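Local coordinates for protein phosphoacetylglucosamine mutase (Aspergillus lentulus, PDB 5O9X) that interconverts N-acetylglucosamine 6-phosphate and N-acetylglucosamine 1-phosphate, as a phosphomutase of the alpha-D-phosphohexomutase family, probably through a bisphosphorylated sugar intermediate, at residues Leu212-Asn218 against Ile240-Asp246. The protein carries 1 engineered substitution. Sequence-based numbering, arbitrary orientation.
Sequences LTVDCAN and IKIVNDD
Strands 212-215 and 240-243 are the two parallel arms of a beta-alpha-beta crossover in domain II of the phosphohexomutase fold, linked by helix 221-231; within the chain, 240-243 forms one edge of the sheet and 212-215 lies next to it. Four backbone bonds zip them together: Lys241 N to Leu212 O, Val214 N to Lys241 O, Val243 N to Val214 O and Cys216 N to Val243 O. The third is the bent one at the acceptor, its donor standing 35° above the carbonyl plane of Val214.

Toward the crossover helix, the apolar side chains mesh in a row. Val214 CG2 meets Ile240 CG2 at 3.9 Å, and Cys216 SG, set beside its own backbone N, touches Ile242 CG2, also at 3.9 Å. Both Val214 and Cys216 also rest on Leu225 of that helix. The other sheet face carries Thr213, whose CG2 reaches diagonally to Val243 CG1 at 4.0 Å.

Beyond the strands the two loops stay joined. Asn244 O accepts from Asn218 N at 2.8 Å, with the donor well above the carbonyl plane. With CG anti to the backbone N (chi1 156°), the carboxylate of Asp215 lies beside its carbonyl carbon, on the side of the following loop, and OD1 is gripped twice: Ala217 N closes an Asx turn, while Asn244 ND2 arrives from the neighbouring loop. Meanwhile OD2 is held by Ser282 OG and Gly258 N, which pins the buried carboxylate at both oxygens. The carboxylate and the Asn244 amide are almost perpendicular, 89° apart. The two donors approach Asp215 OD1 from opposite faces of its carboxylate, Asn244 ND2 at 2.9 Å and Ala217 N at 3.0 Å.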
# COMPACT_ATOMS: atom_id res chain seq x y z
N LEU A 212 12.64 13.00 -14.06
CA LEU A 212 11.87 11.85 -13.62
C LEU A 212 10.51 11.90 -14.37
O LEU A 212 9.81 12.89 -14.25
CB LEU A 212 11.73 11.91 -12.05
CG LEU A 212 10.70 10.82 -11.52
CD1 LEU A 212 11.25 9.40 -11.69
CD2 LEU A 212 10.46 11.04 -10.05
N THR A 213 10.17 10.87 -15.12
CA THR A 213 8.88 10.81 -15.85
C THR A 213 7.92 9.84 -15.09
O THR A 213 8.17 8.61 -15.04
CB THR A 213 9.09 10.36 -17.35
OG1 THR A 213 10.08 11.23 -17.93
CG2 THR A 213 7.75 10.44 -18.23
N VAL A 214 6.83 10.39 -14.56
CA VAL A 214 5.98 9.66 -13.61
C VAL A 214 4.63 9.42 -14.29
O VAL A 214 3.83 10.35 -14.64
CB VAL A 214 5.71 10.46 -12.28
CG1 VAL A 214 4.86 9.60 -11.34
CG2 VAL A 214 7.00 10.83 -11.57
N ASP A 215 4.40 8.14 -14.57
CA ASP A 215 3.09 7.63 -15.05
C ASP A 215 2.16 7.60 -13.88
O ASP A 215 2.37 6.84 -12.92
CB ASP A 215 3.33 6.24 -15.65
CG ASP A 215 2.11 5.34 -15.67
OD1 ASP A 215 0.97 5.87 -15.79
OD2 ASP A 215 2.33 4.07 -15.60
N CYS A 216 1.05 8.34 -13.97
CA CYS A 216 0.16 8.52 -12.81
C CYS A 216 -1.15 7.72 -12.96
O CYS A 216 -2.18 7.98 -12.23
CB CYS A 216 -0.12 10.00 -12.51
SG CYS A 216 1.36 10.91 -12.01
N ALA A 217 -1.08 6.71 -13.83
CA ALA A 217 -2.13 5.68 -13.90
C ALA A 217 -3.51 6.24 -14.26
O ALA A 217 -4.57 5.55 -14.09
CB ALA A 217 -2.18 4.85 -12.55
N ASN A 218 -3.52 7.48 -14.79
CA ASN A 218 -4.81 8.27 -15.05
C ASN A 218 -5.68 8.37 -13.79
O ASN A 218 -6.93 8.36 -13.87
CB ASN A 218 -5.62 7.63 -16.20
CG ASN A 218 -4.83 7.59 -17.49
OD1 ASN A 218 -4.63 6.47 -18.14
ND2 ASN A 218 -4.32 8.73 -17.85
N ILE A 240 10.21 16.89 -12.64
CA ILE A 240 9.20 15.81 -12.86
C ILE A 240 8.38 16.11 -14.08
O ILE A 240 7.84 17.25 -14.24
CB ILE A 240 8.24 15.68 -11.64
CG1 ILE A 240 9.00 15.13 -10.42
CG2 ILE A 240 7.00 14.75 -11.97
CD1 ILE A 240 8.30 15.20 -9.06
N LYS A 241 8.19 15.09 -14.92
CA LYS A 241 7.24 15.16 -15.98
C LYS A 241 6.13 14.19 -15.63
O LYS A 241 6.44 13.06 -15.18
CB LYS A 241 7.88 14.74 -17.29
CG LYS A 241 9.24 15.38 -17.55
CD LYS A 241 9.18 16.80 -18.09
CE LYS A 241 10.56 17.48 -18.21
NZ LYS A 241 10.45 18.99 -18.25
N ILE A 242 4.86 14.58 -15.86
CA ILE A 242 3.71 13.74 -15.50
C ILE A 242 3.16 13.24 -16.78
O ILE A 242 3.04 14.03 -17.74
CB ILE A 242 2.64 14.56 -14.72
CG1 ILE A 242 3.18 14.81 -13.27
CG2 ILE A 242 1.29 13.80 -14.67
CD1 ILE A 242 2.32 15.77 -12.42
N VAL A 243 2.91 11.94 -16.88
CA VAL A 243 2.17 11.36 -18.02
C VAL A 243 1.00 10.56 -17.46
O VAL A 243 1.07 10.13 -16.26
CB VAL A 243 3.04 10.48 -19.02
CG1 VAL A 243 4.12 11.33 -19.72
CG2 VAL A 243 3.72 9.23 -18.34
N ASN A 244 -0.05 10.31 -18.28
CA ASN A 244 -1.24 9.57 -17.84
C ASN A 244 -1.87 10.18 -16.61
O ASN A 244 -1.86 9.59 -15.50
CB ASN A 244 -0.90 8.07 -17.60
CG ASN A 244 -0.13 7.49 -18.77
OD1 ASN A 244 -0.51 7.72 -19.92
ND2 ASN A 244 0.97 6.74 -18.51
N ASP A 245 -2.43 11.38 -16.78
CA ASP A 245 -3.18 11.97 -15.71
C ASP A 245 -4.63 12.14 -16.12
O ASP A 245 -5.31 13.11 -15.71
CB ASP A 245 -2.50 13.33 -15.30
CG ASP A 245 -2.65 14.43 -16.38
OD1 ASP A 245 -3.15 14.12 -17.48
OD2 ASP A 245 -2.36 15.60 -16.12
N ASP A 246 -5.15 11.26 -17.00
CA ASP A 246 -6.54 11.53 -17.50
C ASP A 246 -7.63 11.06 -16.53
O ASP A 246 -8.22 9.96 -16.68
CB ASP A 246 -6.70 10.99 -18.94
CG ASP A 246 -8.13 11.14 -19.50
OD1 ASP A 246 -8.94 11.95 -18.99
OD2 ASP A 246 -8.40 10.40 -20.47